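Local coordinates for DNA processing protein DprA (Streptococcus pneumoniae, PDB 3UQZ), which binds single-stranded DNA, protects it from nucleases and helps load the RecA recombinase onto it during natural transformation, at residues P82-L95 / R208-I220. Numbering follows the deposited sequence.
Sequences PWDLSEIYDAPVLL and RNRIIAGLCRGVI
D84 OD2 is gripped by two donors: NH1 of R217, 2.8 Å away, and a water that also donates to L215 O, the carbonyl near the end of helix 204-215. The salt bridge runs through the syn lone pair of OD2 and lies almost in the guanidinium plane, although carboxylate and guanidinium are turned 71° apart; R217 reaches it by bending its chain at chi2 and chi3. At the other end of the contact R210 NH1 donates to D90 O at 2.6 Å, nearly in line with the C=O bond. D90 OD2 lies over one face of that guanidinium, well out of its plane, so that no N-H points at it and only the opposite charges are near; D90 OD1 is held by N18. R210 NE and NH2 are taken by A207 O and E193, which fixes the rotation of the guanidinium.

Between these polar ends the short helix 83-86 packs against helix 204-215 at G214. With no side chain there, the backbones come close, and the CA atoms of L85 and G214 are 4.7 Å apart. I88 CG2 touches G214 CA at 3.6 Å, while its CD1 rests on R210 CG. L85 sends its CG anti to the backbone N (chi1 -174°) and reaches along one turn of the helix: CD1 lies by I211 CG2, and CD2 meets L215 CD1 at 3.7 Å. P82 CG closes over the same L215 methyl, P92 CG lies against I211 CG1, and L95 CD2 meets I211 CD1. R242 donates to G214 O from outside the two segments. The arrangement joins the loop leading into strand 94-99 to the helix preceding strand 218-222, a helix-then-strand unit of the Rossmann-like fold of DprA.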
ATOM      1  N   PRO A  82      -8.425 -29.822  11.765  1.00 39.08           N
ATOM      2  CA  PRO A  82      -7.725 -28.648  12.328  1.00 38.86           C
ATOM      3  C   PRO A  82      -8.635 -27.619  12.994  1.00 43.78           C
ATOM      4  O   PRO A  82      -9.665 -27.232  12.439  1.00 43.24           O
ATOM      5  CB  PRO A  82      -6.915 -28.092  11.154  1.00 40.07           C
ATOM      6  CG  PRO A  82      -7.543 -28.629   9.959  1.00 44.13           C
ATOM      7  CD  PRO A  82      -8.315 -29.863  10.292  1.00 39.62           C
ATOM      8  N   TRP A  83      -8.236 -27.196  14.203  1.00 40.74           N
ATOM      9  CA  TRP A  83      -8.972 -26.277  15.061  1.00 40.59           C
ATOM     10  C   TRP A  83      -9.251 -24.915  14.467  1.00 43.20           C
ATOM     11  O   TRP A  83     -10.297 -24.353  14.766  1.00 43.55           O
ATOM     12  CB  TRP A  83      -8.306 -26.169  16.439  1.00 39.85           C
ATOM     13  CG  TRP A  83      -8.461 -27.378  17.327  1.00 41.19           C
ATOM     14  CD1 TRP A  83      -9.144 -28.529  17.049  1.00 44.15           C
ATOM     15  CD2 TRP A  83      -7.933 -27.536  18.653  1.00 41.30           C
ATOM     16  NE1 TRP A  83      -9.055 -29.399  18.109  1.00 43.70           N
ATOM     17  CE2 TRP A  83      -8.333 -28.810  19.115  1.00 45.25           C
ATOM     18  CE3 TRP A  83      -7.180 -26.711  19.512  1.00 42.48           C
ATOM     19  CZ2 TRP A  83      -8.009 -29.275  20.398  1.00 44.45           C
ATOM     20  CZ3 TRP A  83      -6.876 -27.168  20.783  1.00 43.81           C
ATOM     21  CH2 TRP A  83      -7.286 -28.435  21.214  1.00 44.42           C
ATOM     22  N   ASP A  84      -8.345 -24.376  13.634  1.00 38.27           N
ATOM     23  CA  ASP A  84      -8.564 -23.078  12.997  1.00 37.79           C
ATOM     24  C   ASP A  84      -9.731 -23.141  12.015  1.00 41.11           C
ATOM     25  O   ASP A  84     -10.532 -22.209  11.975  1.00 42.11           O
ATOM     26  CB  ASP A  84      -7.297 -22.587  12.287  1.00 40.18           C
ATOM     27  CG  ASP A  84      -6.197 -22.091  13.206  1.00 54.97           C
ATOM     28  OD1 ASP A  84      -6.496 -21.275  14.111  1.00 56.61           O
ATOM     29  OD2 ASP A  84      -5.028 -22.472  12.988  1.00 63.75           O
ATOM     30  N   LEU A  85      -9.835 -24.239  11.240  1.00 35.80           N
ATOM     31  CA  LEU A  85     -10.919 -24.454  10.284  1.00 35.28           C
ATOM     32  C   LEU A  85     -12.285 -24.621  10.982  1.00 40.87           C
ATOM     33  O   LEU A  85     -13.291 -24.179  10.444  1.00 40.95           O
ATOM     34  CB  LEU A  85     -10.594 -25.644   9.338  1.00 34.39           C
ATOM     35  CG  LEU A  85     -11.566 -25.927   8.178  1.00 36.79           C
ATOM     36  CD1 LEU A  85     -11.677 -24.745   7.207  1.00 35.82           C
ATOM     37  CD2 LEU A  85     -11.185 -27.193   7.457  1.00 38.74           C
ATOM     38  N   SER A  86     -12.316 -25.218  12.183  1.00 38.66           N
ATOM     39  CA  SER A  86     -13.543 -25.427  12.957  1.00 38.82           C
ATOM     40  C   SER A  86     -14.178 -24.114  13.419  1.00 46.33           C
ATOM     41  O   SER A  86     -15.383 -24.087  13.667  1.00 48.33           O
ATOM     42  CB  SER A  86     -13.263 -26.308  14.168  1.00 41.04           C
ATOM     43  OG  SER A  86     -12.474 -25.610  15.116  1.00 48.63           O
ATOM     44  N   GLU A  87     -13.373 -23.036  13.548  1.00 43.00           N
ATOM     45  CA  GLU A  87     -13.800 -21.718  14.023  1.00 42.59           C
ATOM     46  C   GLU A  87     -14.552 -20.870  13.000  1.00 46.71           C
ATOM     47  O   GLU A  87     -15.147 -19.859  13.378  1.00 48.05           O
ATOM     48  CB  GLU A  87     -12.612 -20.921  14.569  1.00 43.93           C
ATOM     49  CG  GLU A  87     -11.942 -21.514  15.793  1.00 56.52           C
ATOM     50  CD  GLU A  87     -10.556 -20.935  15.982  1.00 83.19           C
ATOM     51  OE1 GLU A  87      -9.771 -21.531  16.753  1.00 82.60           O
ATOM     52  OE2 GLU A  87     -10.248 -19.893  15.353  1.00 76.81           O
ATOM     53  N   ILE A  88     -14.506 -21.235  11.716  1.00 41.74           N
ATOM     54  CA  ILE A  88     -15.178 -20.454  10.677  1.00 40.89           C
ATOM     55  C   ILE A  88     -16.669 -20.712  10.638  1.00 47.89           C
ATOM     56  O   ILE A  88     -17.146 -21.747  11.113  1.00 47.98           O
ATOM     57  CB  ILE A  88     -14.530 -20.598   9.270  1.00 43.20           C
ATOM     58  CG1 ILE A  88     -14.684 -22.024   8.694  1.00 43.02           C
ATOM     59  CG2 ILE A  88     -13.086 -20.129   9.264  1.00 43.79           C
ATOM     60  CD1 ILE A  88     -14.939 -22.098   7.246  1.00 40.88           C
ATOM     61  N   TYR A  89     -17.411 -19.772  10.059  1.00 46.88           N
ATOM     62  CA  TYR A  89     -18.838 -19.948   9.866  1.00 47.80           C
ATOM     63  C   TYR A  89     -18.980 -20.953   8.704  1.00 52.41           C
ATOM     64  O   TYR A  89     -18.275 -20.827   7.692  1.00 53.42           O
ATOM     65  CB  TYR A  89     -19.518 -18.603   9.536  1.00 49.66           C
ATOM     66  CG  TYR A  89     -20.938 -18.766   9.038  1.00 53.36           C
ATOM     67  CD1 TYR A  89     -21.951 -19.204   9.890  1.00 56.21           C
ATOM     68  CD2 TYR A  89     -21.259 -18.537   7.704  1.00 54.43           C
ATOM     69  CE1 TYR A  89     -23.251 -19.398   9.426  1.00 57.61           C
ATOM     70  CE2 TYR A  89     -22.554 -18.733   7.229  1.00 55.53           C
ATOM     71  CZ  TYR A  89     -23.547 -19.160   8.095  1.00 65.83           C
ATOM     72  OH  TYR A  89     -24.830 -19.346   7.639  1.00 72.48           O
ATOM     73  N   ASP A  90     -19.855 -21.960   8.869  1.00 46.94           N
ATOM     74  CA  ASP A  90     -20.109 -23.010   7.870  1.00 45.61           C
ATOM     75  C   ASP A  90     -18.862 -23.874   7.597  1.00 46.02           C
ATOM     76  O   ASP A  90     -18.560 -24.200   6.450  1.00 44.83           O
ATOM     77  CB  ASP A  90     -20.754 -22.432   6.581  1.00 47.58           C
ATOM     78  CG  ASP A  90     -21.483 -23.434   5.708  1.00 58.52           C
ATOM     79  OD1 ASP A  90     -22.007 -24.418   6.250  1.00 59.77           O
ATOM     80  OD2 ASP A  90     -21.540 -23.219   4.477  1.00 64.33           O
ATOM     81  N   ALA A  91     -18.144 -24.254   8.671  1.00 41.33           N
ATOM     82  CA  ALA A  91     -16.954 -25.100   8.587  1.00 40.30           C
ATOM     83  C   ALA A  91     -17.286 -26.417   7.851  1.00 43.30           C
ATOM     84  O   ALA A  91     -18.351 -26.981   8.101  1.00 42.52           O
ATOM     85  CB  ALA A  91     -16.434 -25.397   9.978  1.00 40.73           C
ATOM     86  N   PRO A  92     -16.450 -26.887   6.891  1.00 38.71           N
ATOM     87  CA  PRO A  92     -16.772 -28.149   6.188  1.00 37.39           C
ATOM     88  C   PRO A  92     -16.987 -29.280   7.173  1.00 40.00           C
ATOM     89  O   PRO A  92     -16.197 -29.489   8.089  1.00 39.23           O
ATOM     90  CB  PRO A  92     -15.559 -28.400   5.280  1.00 39.06           C
ATOM     91  CG  PRO A  92     -14.502 -27.529   5.795  1.00 43.91           C
ATOM     92  CD  PRO A  92     -15.159 -26.337   6.433  1.00 39.72           C
ATOM     93  N   VAL A  93     -18.120 -29.939   7.039  1.00 36.22           N
ATOM     94  CA  VAL A  93     -18.521 -31.023   7.927  1.00 34.67           C
ATOM     95  C   VAL A  93     -17.784 -32.353   7.623  1.00 36.95           C
ATOM     96  O   VAL A  93     -17.488 -33.117   8.544  1.00 36.76           O
ATOM     97  CB  VAL A  93     -20.061 -31.092   7.964  1.00 37.16           C
ATOM     98  CG1 VAL A  93     -20.638 -32.224   7.122  1.00 36.52           C
ATOM     99  CG2 VAL A  93     -20.575 -31.095   9.382  1.00 37.02           C
ATOM    100  N   LEU A  94     -17.433 -32.580   6.344  1.00 31.22           N
ATOM    101  CA  LEU A  94     -16.724 -33.767   5.871  1.00 30.05           C
ATOM    102  C   LEU A  94     -15.796 -33.371   4.713  1.00 33.46           C
ATOM    103  O   LEU A  94     -16.219 -32.646   3.815  1.00 32.88           O
ATOM    104  CB  LEU A  94     -17.742 -34.853   5.426  1.00 29.21           C
ATOM    105  CG  LEU A  94     -17.208 -36.172   4.830  1.00 32.11           C
ATOM    106  CD1 LEU A  94     -16.744 -37.123   5.906  1.00 31.36           C
ATOM    107  CD2 LEU A  94     -18.260 -36.845   3.979  1.00 31.99           C
ATOM    108  N   LEU A  95     -14.535 -33.839   4.754  1.00 29.57           N
ATOM    109  CA  LEU A  95     -13.519 -33.584   3.725  1.00 29.08           C
ATOM    110  C   LEU A  95     -12.857 -34.868   3.263  1.00 33.75           C
ATOM    111  O   LEU A  95     -12.351 -35.637   4.083  1.00 32.86           O
ATOM    112  CB  LEU A  95     -12.412 -32.595   4.196  1.00 28.32           C
ATOM    113  CG  LEU A  95     -12.778 -31.108   4.327  1.00 31.85           C
ATOM    114  CD1 LEU A  95     -11.755 -30.369   5.159  1.00 31.39           C
ATOM    115  CD2 LEU A  95     -12.925 -30.451   2.973  1.00 33.51           C
ATOM    116  N   ARG A 208     -15.053 -23.470  -1.849  1.00 33.46           N
ATOM    117  CA  ARG A 208     -13.695 -24.007  -1.717  1.00 33.63           C
ATOM    118  C   ARG A 208     -12.788 -22.927  -1.071  1.00 38.89           C
ATOM    119  O   ARG A 208     -11.973 -23.258  -0.206  1.00 39.59           O
ATOM    120  CB  ARG A 208     -13.218 -24.357  -3.143  1.00 32.64           C
ATOM    121  CG  ARG A 208     -11.861 -24.967  -3.322  1.00 39.48           C
ATOM    122  CD  ARG A 208     -10.752 -24.015  -3.767  1.00 36.23           C
ATOM    123  NE  ARG A 208     -11.179 -22.917  -4.626  1.00 35.84           N
ATOM    124  CZ  ARG A 208     -10.689 -22.681  -5.830  1.00 49.41           C
ATOM    125  NH1 ARG A 208      -9.774 -23.482  -6.348  1.00 31.53           N
ATOM    126  NH2 ARG A 208     -11.117 -21.645  -6.533  1.00 55.56           N
ATOM    127  N   ASN A 209     -12.957 -21.642  -1.474  1.00 33.97           N
ATOM    128  CA  ASN A 209     -12.177 -20.506  -0.966  1.00 33.04           C
ATOM    129  C   ASN A 209     -12.302 -20.277   0.537  1.00 35.77           C
ATOM    130  O   ASN A 209     -11.330 -19.857   1.176  1.00 36.75           O
ATOM    131  CB  ASN A 209     -12.491 -19.233  -1.731  1.00 29.99           C
ATOM    132  CG  ASN A 209     -12.018 -19.238  -3.157  1.00 50.37           C
ATOM    133  OD1 ASN A 209     -11.001 -19.843  -3.520  1.00 40.01           O
ATOM    134  ND2 ASN A 209     -12.735 -18.524  -3.999  1.00 46.43           N
ATOM    135  N   ARG A 210     -13.492 -20.550   1.090  1.00 29.54           N
ATOM    136  CA  ARG A 210     -13.819 -20.453   2.515  1.00 27.87           C
ATOM    137  C   ARG A 210     -12.886 -21.387   3.330  1.00 32.05           C
ATOM    138  O   ARG A 210     -12.401 -20.985   4.390  1.00 31.62           O
ATOM    139  CB  ARG A 210     -15.317 -20.765   2.708  1.00 24.40           C
ATOM    140  CG  ARG A 210     -15.684 -21.671   3.886  1.00 38.90           C
ATOM    141  CD  ARG A 210     -17.109 -22.204   3.847  1.00 34.23           C
ATOM    142  NE  ARG A 210     -17.268 -23.150   2.745  1.00 44.11           N
ATOM    143  CZ  ARG A 210     -17.587 -24.430   2.887  1.00 53.78           C
ATOM    144  NH1 ARG A 210     -17.823 -24.934   4.089  1.00 24.52           N
ATOM    145  NH2 ARG A 210     -17.686 -25.212   1.824  1.00 49.30           N
ATOM    146  N   ILE A 211     -12.593 -22.603   2.785  1.00 28.33           N
ATOM    147  CA  ILE A 211     -11.706 -23.617   3.377  1.00 27.32           C
ATOM    148  C   ILE A 211     -10.242 -23.154   3.290  1.00 33.78           C
ATOM    149  O   ILE A 211      -9.530 -23.256   4.289  1.00 34.46           O
ATOM    150  CB  ILE A 211     -11.923 -25.029   2.749  1.00 29.79           C
ATOM    151  CG1 ILE A 211     -13.400 -25.456   2.832  1.00 28.84           C
ATOM    152  CG2 ILE A 211     -10.990 -26.087   3.389  1.00 30.93           C
ATOM    153  CD1 ILE A 211     -13.802 -26.607   1.901  1.00 29.76           C
ATOM    154  N   ILE A 212      -9.798 -22.643   2.102  1.00 30.33           N
ATOM    155  CA  ILE A 212      -8.441 -22.115   1.892  1.00 29.73           C
ATOM    156  C   ILE A 212      -8.126 -21.077   2.977  1.00 34.85           C
ATOM    157  O   ILE A 212      -7.113 -21.210   3.666  1.00 35.01           O
ATOM    158  CB  ILE A 212      -8.243 -21.526   0.460  1.00 32.33           C
ATOM    159  CG1 ILE A 212      -8.345 -22.616  -0.636  1.00 31.75           C
ATOM    160  CG2 ILE A 212      -6.906 -20.758   0.349  1.00 32.49           C
ATOM    161  CD1 ILE A 212      -8.393 -22.099  -2.022  1.00 32.23           C
ATOM    162  N   ALA A 213      -9.013 -20.079   3.150  1.00 31.47           N
ATOM    163  CA  ALA A 213      -8.861 -19.027   4.150  1.00 31.30           C
ATOM    164  C   ALA A 213      -8.962 -19.583   5.573  1.00 35.57           C
ATOM    165  O   ALA A 213      -8.078 -19.312   6.379  1.00 36.35           O
ATOM    166  CB  ALA A 213      -9.900 -17.941   3.928  1.00 32.26           C
ATOM    167  N   GLY A 214      -9.992 -20.392   5.839  1.00 31.24           N
ATOM    168  CA  GLY A 214     -10.268 -21.003   7.140  1.00 30.41           C
ATOM    169  C   GLY A 214      -9.160 -21.855   7.731  1.00 34.05           C
ATOM    170  O   GLY A 214      -8.960 -21.866   8.948  1.00 34.01           O
ATOM    171  N   LEU A 215      -8.431 -22.570   6.868  1.00 29.81           N
ATOM    172  CA  LEU A 215      -7.305 -23.428   7.225  1.00 29.44           C
ATOM    173  C   LEU A 215      -6.113 -22.633   7.795  1.00 35.90           C
ATOM    174  O   LEU A 215      -5.348 -23.178   8.582  1.00 35.75           O
ATOM    175  CB  LEU A 215      -6.849 -24.143   5.943  1.00 28.83           C
ATOM    176  CG  LEU A 215      -6.728 -25.674   5.875  1.00 32.49           C
ATOM    177  CD1 LEU A 215      -7.580 -26.393   6.895  1.00 32.12           C
ATOM    178  CD2 LEU A 215      -7.043 -26.167   4.474  1.00 32.58           C
ATOM    179  N   CYS A 216      -5.946 -21.362   7.384  1.00 35.01           N
ATOM    180  CA  CYS A 216      -4.781 -20.526   7.702  1.00 35.51           C
ATOM    181  C   CYS A 216      -4.998 -19.320   8.615  1.00 40.83           C
ATOM    182  O   CYS A 216      -6.103 -18.787   8.708  1.00 39.75           O
ATOM    183  CB  CYS A 216      -4.077 -20.118   6.411  1.00 35.81           C
ATOM    184  SG  CYS A 216      -4.188 -21.351   5.093  1.00 39.86           S
ATOM    185  N   ARG A 217      -3.900 -18.863   9.249  1.00 39.50           N
ATOM    186  CA  ARG A 217      -3.875 -17.693  10.141  1.00 39.80           C
ATOM    187  C   ARG A 217      -3.646 -16.382   9.356  1.00 42.96           C
ATOM    188  O   ARG A 217      -3.869 -15.295   9.898  1.00 42.43           O
ATOM    189  CB  ARG A 217      -2.811 -17.861  11.242  1.00 40.28           C
ATOM    190  CG  ARG A 217      -2.961 -19.126  12.086  1.00 48.65           C
ATOM    191  CD  ARG A 217      -3.858 -18.925  13.285  1.00 56.47           C
ATOM    192  NE  ARG A 217      -3.101 -18.970  14.538  1.00 68.53           N
ATOM    193  CZ  ARG A 217      -2.871 -20.073  15.250  1.00 77.71           C
ATOM    194  NH1 ARG A 217      -3.324 -21.249  14.834  1.00 59.52           N
ATOM    195  NH2 ARG A 217      -2.184 -20.005  16.382  1.00 61.82           N
ATOM    196  N   GLY A 218      -3.222 -16.516   8.095  1.00 38.62           N
ATOM    197  CA  GLY A 218      -2.986 -15.405   7.182  1.00 37.73           C
ATOM    198  C   GLY A 218      -3.213 -15.756   5.727  1.00 39.93           C
ATOM    199  O   GLY A 218      -3.048 -16.914   5.327  1.00 38.09           O
ATOM    200  N   VAL A 219      -3.583 -14.743   4.921  1.00 37.15           N
ATOM    201  CA  VAL A 219      -3.823 -14.878   3.476  1.00 36.50           C
ATOM    202  C   VAL A 219      -2.925 -13.894   2.726  1.00 40.24           C
ATOM    203  O   VAL A 219      -2.936 -12.711   3.030  1.00 40.86           O
ATOM    204  CB  VAL A 219      -5.323 -14.689   3.078  1.00 39.86           C
ATOM    205  CG1 VAL A 219      -5.542 -14.939   1.590  1.00 39.27           C
ATOM    206  CG2 VAL A 219      -6.245 -15.582   3.900  1.00 39.66           C
ATOM    207  N   ILE A 220      -2.169 -14.383   1.733  1.00 36.38           N
ATOM    208  CA  ILE A 220      -1.309 -13.578   0.867  1.00 35.11           C
ATOM    209  C   ILE A 220      -2.053 -13.329  -0.448  1.00 38.21           C
ATOM    210  O   ILE A 220      -2.465 -14.286  -1.109  1.00 35.95           O
ATOM    211  CB  ILE A 220       0.093 -14.222   0.656  1.00 38.27           C
ATOM    212  CG1 ILE A 220       0.913 -14.250   1.966  1.00 37.61           C
ATOM    213  CG2 ILE A 220       0.875 -13.515  -0.475  1.00 40.70           C
ATOM    214  CD1 ILE A 220       2.162 -15.164   1.925  1.00 39.48           C
TER
HETATM  215  O   HOH W   1      -3.657 -22.624  10.525  1.00 34.70           O